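Local atomic coordinates of 2-dehydropantoate 2-reductase (Porphyromonas gingivalis, PDB entry 2QYT), a protein that probably catalyses the NADPH-dependent reduction of ketopantoate to pantoic acid, a step on the way to pantothenate. Residues 78-91 and 103-117. Sequence-based numbering, arbitrary orientation.
Sequences PAEVGTVDYILFCT and IRPMIGQNTKILPLL. With EDO (1,2-ethanediol), chain H; SO4 (sulfate ion), chain E; EDO (1,2-ethanediol), chain G.
Strands 86-89 and 111-115 run parallel, pairing Tyr86 with Lys112 through Phe89 with Pro115. Five backbone bonds alternate between them, from Lys112 N to Asp85 O up to Leu116 N to Phe89 O; the straightest include Leu114 N to Ile87 O (2.7 Å, 174° at the hydrogen). Ahead of the ladder, Thr111 OG1 donates to Val84 O (2.7 Å) and accepts from Gly108 N (2.7 Å), so one hydroxyl ties the turn before its strand to Val84, just ahead of the neighbouring strand.

Apolar contacts fill the face bearing Ile87 and Phe89. With CG1 anti to the carbonyl carbon (chi1 -61°), Ile87 sends CD1 among Met106 CB, Ile107 CG1 and Thr111 CG2, the last 3.7 Å away. The Phe89 ring is gripped at its edge, Ile103 CG2 in plane at CE1 and Leu117 CD1 at CD2 (3.6 Å). Selenomethionine Met106, extended about CB-CG, carries SE to 4.0 Å from Val81 CB; the bend at chi3 (-64°) turns CE toward Pro78.

On the other face, Leu88 and Leu114 lie side by side; at its Tyr86/Lys112 end, the Lys112 ammonium pairs with Asp173, whose carbonyl accepts Tyr86 OH. Backbone bonds thus fix the parallel register, while Phe89 joins the strands to crossover helix 96-103 through Ile103 in this Rossmann-type beta-alpha-beta unit.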
loop_
_atom_site.group_PDB
_atom_site.type_symbol
_atom_site.label_atom_id
_atom_site.label_comp_id
_atom_site.label_asym_id
_atom_site.label_seq_id
_atom_site.Cartn_x
_atom_site.Cartn_y
_atom_site.Cartn_z
ATOM N N PRO A 78 7.834 18.209 5.304
ATOM C CA PRO A 78 6.389 18.288 5.634
ATOM C C PRO A 78 5.876 19.510 6.367
ATOM O O PRO A 78 4.693 19.807 6.297
ATOM C CB PRO A 78 6.151 17.036 6.457
ATOM C CG PRO A 78 7.152 16.055 5.869
ATOM C CD PRO A 78 8.400 16.893 5.649
ATOM N N ALA A 79 6.735 20.199 7.102
ATOM C CA ALA A 79 6.294 21.376 7.829
ATOM C C ALA A 79 5.981 22.533 6.855
ATOM O O ALA A 79 5.238 23.482 7.206
ATOM C CB ALA A 79 7.368 21.783 8.848
ATOM N N GLU A 80 6.601 22.500 5.679
ATOM C CA GLU A 80 6.281 23.472 4.636
ATOM C C GLU A 80 4.886 23.218 4.017
ATOM O O GLU A 80 4.214 24.159 3.573
ATOM C CB GLU A 80 7.341 23.487 3.540
ATOM C CG GLU A 80 8.624 24.225 3.941
ATOM C CD GLU A 80 9.764 23.931 2.947
ATOM O OE1 GLU A 80 9.489 23.360 1.847
ATOM O OE2 GLU A 80 10.924 24.248 3.282
ATOM N N VAL A 81 4.446 21.965 4.029
ATOM C CA VAL A 81 3.091 21.645 3.608
ATOM C C VAL A 81 2.023 22.129 4.652
ATOM O O VAL A 81 1.028 22.776 4.268
ATOM C CB VAL A 81 2.964 20.167 3.241
ATOM C CG1 VAL A 81 1.524 19.794 2.818
ATOM C CG2 VAL A 81 3.935 19.823 2.161
ATOM N N GLY A 82 2.218 21.865 5.947
ATOM C CA GLY A 82 1.186 22.238 6.937
ATOM C C GLY A 82 0.099 21.181 6.975
ATOM O O GLY A 82 0.216 20.118 6.327
ATOM N N THR A 83 -0.910 21.394 7.804
ATOM C CA THR A 83 -1.901 20.341 8.007
ATOM C C THR A 83 -2.724 20.111 6.728
ATOM O O THR A 83 -2.933 21.050 5.940
ATOM C CB THR A 83 -2.837 20.702 9.161
ATOM O OG1 THR A 83 -3.528 21.868 8.759
ATOM C CG2 THR A 83 -2.043 21.000 10.479
ATOM N N VAL A 84 -3.181 18.879 6.520
ATOM C CA VAL A 84 -3.947 18.517 5.317
ATOM C C VAL A 84 -5.161 17.658 5.707
ATOM O O VAL A 84 -5.331 17.264 6.880
ATOM C CB VAL A 84 -3.074 17.720 4.265
ATOM C CG1 VAL A 84 -1.869 18.559 3.771
ATOM C CG2 VAL A 84 -2.554 16.454 4.868
ATOM N N ASP A 85 -6.004 17.342 4.731
ATOM C CA ASP A 85 -7.140 16.457 5.011
ATOM C C ASP A 85 -6.804 14.940 4.952
ATOM O O ASP A 85 -7.358 14.168 5.726
ATOM C CB ASP A 85 -8.326 16.863 4.120
ATOM C CG ASP A 85 -8.716 18.307 4.362
ATOM O OD1 ASP A 85 -9.113 18.597 5.481
ATOM O OD2 ASP A 85 -8.562 19.170 3.487
ATOM N N TYR A 86 -5.911 14.574 4.035
ATOM C CA TYR A 86 -5.535 13.172 3.756
ATOM C C TYR A 86 -4.051 13.121 3.550
ATOM O O TYR A 86 -3.502 13.939 2.845
ATOM C CB TYR A 86 -6.261 12.620 2.524
ATOM C CG TYR A 86 -7.778 12.789 2.609
ATOM C CD1 TYR A 86 -8.445 13.827 1.907
ATOM C CD2 TYR A 86 -8.550 11.926 3.401
ATOM C CE1 TYR A 86 -9.862 13.969 1.995
ATOM C CE2 TYR A 86 -9.983 12.085 3.505
ATOM C CZ TYR A 86 -10.606 13.083 2.796
ATOM O OH TYR A 86 -11.977 13.169 2.897
ATOM N N ILE A 87 -3.413 12.210 4.267
ATOM C CA ILE A 87 -2.067 11.825 3.980
ATOM C C ILE A 87 -2.081 10.400 3.428
ATOM O O ILE A 87 -2.540 9.449 4.088
ATOM C CB ILE A 87 -1.169 11.871 5.226
ATOM C CG1 ILE A 87 -1.114 13.297 5.784
ATOM C CG2 ILE A 87 0.255 11.298 4.897
ATOM C CD1 ILE A 87 -0.546 13.384 7.234
ATOM N N LEU A 88 -1.546 10.264 2.215
ATOM C CA LEU A 88 -1.267 8.951 1.603
ATOM C C LEU A 88 0.183 8.613 1.953
ATOM O O LEU A 88 1.118 9.337 1.551
ATOM C CB LEU A 88 -1.435 9.090 0.076
ATOM C CG LEU A 88 -2.758 8.724 -0.574
ATOM C CD1 LEU A 88 -3.985 9.109 0.176
ATOM C CD2 LEU A 88 -2.800 9.141 -2.090
ATOM N N PHE A 89 0.352 7.584 2.768
ATOM C CA PHE A 89 1.640 7.256 3.357
ATOM C C PHE A 89 2.193 6.130 2.488
ATOM O O PHE A 89 1.668 5.038 2.482
ATOM C CB PHE A 89 1.441 6.839 4.834
ATOM C CG PHE A 89 2.727 6.610 5.594
ATOM C CD1 PHE A 89 3.378 7.674 6.222
ATOM C CD2 PHE A 89 3.286 5.326 5.676
ATOM C CE1 PHE A 89 4.567 7.478 6.933
ATOM C CE2 PHE A 89 4.510 5.099 6.385
ATOM C CZ PHE A 89 5.130 6.189 7.027
ATOM N N CYS A 90 3.249 6.429 1.738
ATOM C CA CYS A 90 3.750 5.597 0.651
ATOM C C CYS A 90 5.262 5.417 0.696
ATOM O O CYS A 90 5.896 5.189 -0.326
ATOM C CB CYS A 90 3.325 6.199 -0.705
ATOM S SG CYS A 90 1.514 6.440 -0.844
ATOM N N THR A 91 5.859 5.504 1.870
ATOM C CA THR A 91 7.309 5.284 1.932
ATOM C C THR A 91 7.595 3.892 2.503
ATOM O O THR A 91 6.906 3.437 3.399
ATOM C CB THR A 91 8.030 6.363 2.791
ATOM O OG1 THR A 91 9.419 6.021 2.864
ATOM C CG2 THR A 91 7.513 6.357 4.182
ATOM N N ILE A 103 5.722 12.896 9.585
ATOM C CA ILE A 103 4.479 13.392 9.023
ATOM C C ILE A 103 3.646 14.246 10.015
ATOM O O ILE A 103 2.673 14.873 9.611
ATOM C CB ILE A 103 3.598 12.216 8.426
ATOM C CG1 ILE A 103 3.008 11.362 9.547
ATOM C CG2 ILE A 103 4.408 11.386 7.379
ATOM C CD1 ILE A 103 2.001 10.271 9.053
ATOM N N ARG A 104 3.984 14.231 11.311
ATOM C CA ARG A 104 3.215 14.998 12.307
ATOM C C ARG A 104 2.912 16.478 11.928
ATOM O O ARG A 104 1.772 16.967 12.166
ATOM C CB ARG A 104 3.851 14.935 13.713
ATOM C CG ARG A 104 3.474 13.684 14.517
ATOM C CD ARG A 104 3.843 13.802 15.997
ATOM N NE ARG A 104 3.496 12.575 16.732
ATOM C CZ ARG A 104 2.268 12.317 17.172
ATOM N NH1 ARG A 104 2.017 11.208 17.836
ATOM N NH2 ARG A 104 1.278 13.182 16.928
ATOM N N PRO A 105 3.896 17.205 11.369
ATOM C CA PRO A 105 3.545 18.573 10.938
ATOM C C PRO A 105 2.404 18.654 9.925
ATOM O O PRO A 105 1.860 19.722 9.733
ATOM C CB PRO A 105 4.860 19.113 10.347
ATOM C CG PRO A 105 5.925 18.373 11.043
ATOM C CD PRO A 105 5.328 16.938 11.163
HETATM N N MSE A 106 2.020 17.544 9.301
HETATM C CA MSE A 106 0.895 17.578 8.406
HETATM C C MSE A 106 -0.421 17.139 9.032
HETATM O O MSE A 106 -1.446 17.160 8.374
HETATM C CB MSE A 106 1.183 16.788 7.107
HETATM C CG MSE A 106 2.388 17.386 6.337
HETATM SE SE MSE A 106 2.733 16.469 4.691
HETATM C CE MSE A 106 3.209 14.697 5.444
ATOM N N ILE A 107 -0.393 16.735 10.293
ATOM C CA ILE A 107 -1.570 16.154 10.901
ATOM C C ILE A 107 -2.274 17.243 11.672
ATOM O O ILE A 107 -1.684 17.857 12.583
ATOM C CB ILE A 107 -1.209 14.941 11.834
ATOM C CG1 ILE A 107 -0.668 13.786 10.990
ATOM C CG2 ILE A 107 -2.408 14.498 12.678
ATOM C CD1 ILE A 107 -0.137 12.654 11.825
ATOM N N GLY A 108 -3.520 17.517 11.294
ATOM C CA GLY A 108 -4.301 18.457 12.075
ATOM C C GLY A 108 -5.539 17.713 12.516
ATOM O O GLY A 108 -5.523 16.468 12.544
ATOM N N GLN A 109 -6.599 18.489 12.794
ATOM C CA GLN A 109 -7.908 18.049 13.309
ATOM C C GLN A 109 -8.571 17.036 12.425
ATOM O O GLN A 109 -8.926 15.954 12.886
ATOM C CB GLN A 109 -8.874 19.245 13.534
ATOM C CG GLN A 109 -10.384 18.936 13.207
ATOM C CD GLN A 109 -11.430 19.966 13.729
ATOM O OE1 GLN A 109 -11.178 21.187 13.807
ATOM N NE2 GLN A 109 -12.626 19.458 14.059
ATOM N N ASN A 110 -8.700 17.367 11.154
ATOM C CA ASN A 110 -9.440 16.525 10.235
ATOM C C ASN A 110 -8.654 15.406 9.578
ATOM O O ASN A 110 -9.243 14.597 8.835
ATOM C CB ASN A 110 -10.093 17.398 9.152
ATOM C CG ASN A 110 -11.081 18.416 9.738
ATOM O OD1 ASN A 110 -11.885 18.078 10.635
ATOM N ND2 ASN A 110 -11.019 19.661 9.253
ATOM N N THR A 111 -7.349 15.331 9.846
ATOM C CA THR A 111 -6.459 14.521 9.009
ATOM C C THR A 111 -6.727 13.049 9.129
ATOM O O THR A 111 -6.896 12.536 10.243
ATOM C CB THR A 111 -4.973 14.780 9.285
ATOM O OG1 THR A 111 -4.743 16.172 9.232
ATOM C CG2 THR A 111 -4.074 14.075 8.224
ATOM N N LYS A 112 -6.766 12.384 7.975
ATOM C CA LYS A 112 -6.854 10.915 7.873
ATOM C C LYS A 112 -5.635 10.415 7.094
ATOM O O LYS A 112 -5.250 11.006 6.094
ATOM C CB LYS A 112 -8.135 10.452 7.178
ATOM C CG LYS A 112 -9.451 11.000 7.791
ATOM C CD LYS A 112 -9.628 10.461 9.213
ATOM C CE LYS A 112 -10.918 10.900 9.845
ATOM N NZ LYS A 112 -10.968 12.328 10.042
ATOM N N ILE A 113 -5.020 9.359 7.602
ATOM C CA ILE A 113 -3.819 8.827 7.053
ATOM C C ILE A 113 -4.156 7.468 6.490
ATOM O O ILE A 113 -4.824 6.656 7.166
ATOM C CB ILE A 113 -2.709 8.696 8.126
ATOM C CG1 ILE A 113 -2.459 10.052 8.809
ATOM C CG2 ILE A 113 -1.435 8.196 7.511
ATOM C CD1 ILE A 113 -1.642 9.936 10.045
ATOM N N LEU A 114 -3.706 7.254 5.245
ATOM C CA LEU A 114 -3.838 6.006 4.499
ATOM C C LEU A 114 -2.464 5.393 4.190
ATOM O O LEU A 114 -1.802 5.826 3.258
ATOM C CB LEU A 114 -4.514 6.278 3.149
ATOM C CG LEU A 114 -5.938 5.777 2.917
ATOM C CD1 LEU A 114 -6.425 5.986 1.483
ATOM C CD2 LEU A 114 -5.929 4.305 3.287
ATOM N N PRO A 115 -2.062 4.354 4.938
ATOM C CA PRO A 115 -0.865 3.649 4.528
ATOM C C PRO A 115 -1.209 2.730 3.352
ATOM O O PRO A 115 -2.159 1.924 3.431
ATOM C CB PRO A 115 -0.482 2.816 5.784
ATOM C CG PRO A 115 -1.501 3.157 6.852
ATOM C CD PRO A 115 -2.676 3.735 6.134
ATOM N N LEU A 116 -0.478 2.855 2.257
ATOM C CA LEU A 116 -0.742 2.007 1.102
ATOM C C LEU A 116 0.299 0.879 0.921
ATOM O O LEU A 116 0.266 0.135 -0.066
ATOM C CB LEU A 116 -0.937 2.864 -0.163
ATOM C CG LEU A 116 -2.031 3.959 -0.036
ATOM C CD1 LEU A 116 -1.976 4.924 -1.205
ATOM C CD2 LEU A 116 -3.470 3.343 0.169
ATOM N N LEU A 117 1.166 0.728 1.910
ATOM C CA LEU A 117 2.299 -0.210 1.928
ATOM C C LEU A 117 1.838 -1.655 2.156
ATOM O O LEU A 117 0.788 -1.897 2.756
ATOM C CB LEU A 117 3.271 0.145 3.091
ATOM C CG LEU A 117 3.675 1.598 3.448
ATOM C CD1 LEU A 117 2.430 2.378 3.810
ATOM C CD2 LEU A 117 4.709 1.678 4.607
HETATM C C1 EDO H . -6.572 21.580 12.573
HETATM O O1 EDO H . -5.378 21.186 13.299
HETATM C C2 EDO H . -6.374 21.930 11.098
HETATM O O2 EDO H . -5.400 22.967 10.975
HETATM S S SO4 E . 9.676 5.600 -1.540
HETATM O O1 SO4 E . 10.540 6.156 -2.570
HETATM O O2 SO4 E . 9.497 4.154 -1.746
HETATM O O3 SO4 E . 10.288 5.921 -0.249
HETATM O O4 SO4 E . 8.356 6.219 -1.590
HETATM C C1 EDO G . 5.474 3.955 -3.107
HETATM O O1 EDO G . 5.677 5.368 -3.178
HETATM C C2 EDO G . 6.613 3.180 -3.772
HETATM O O2 EDO G . 6.042 2.030 -4.382
HETATM O O HOH W 1 -10.165 14.333 6.175
#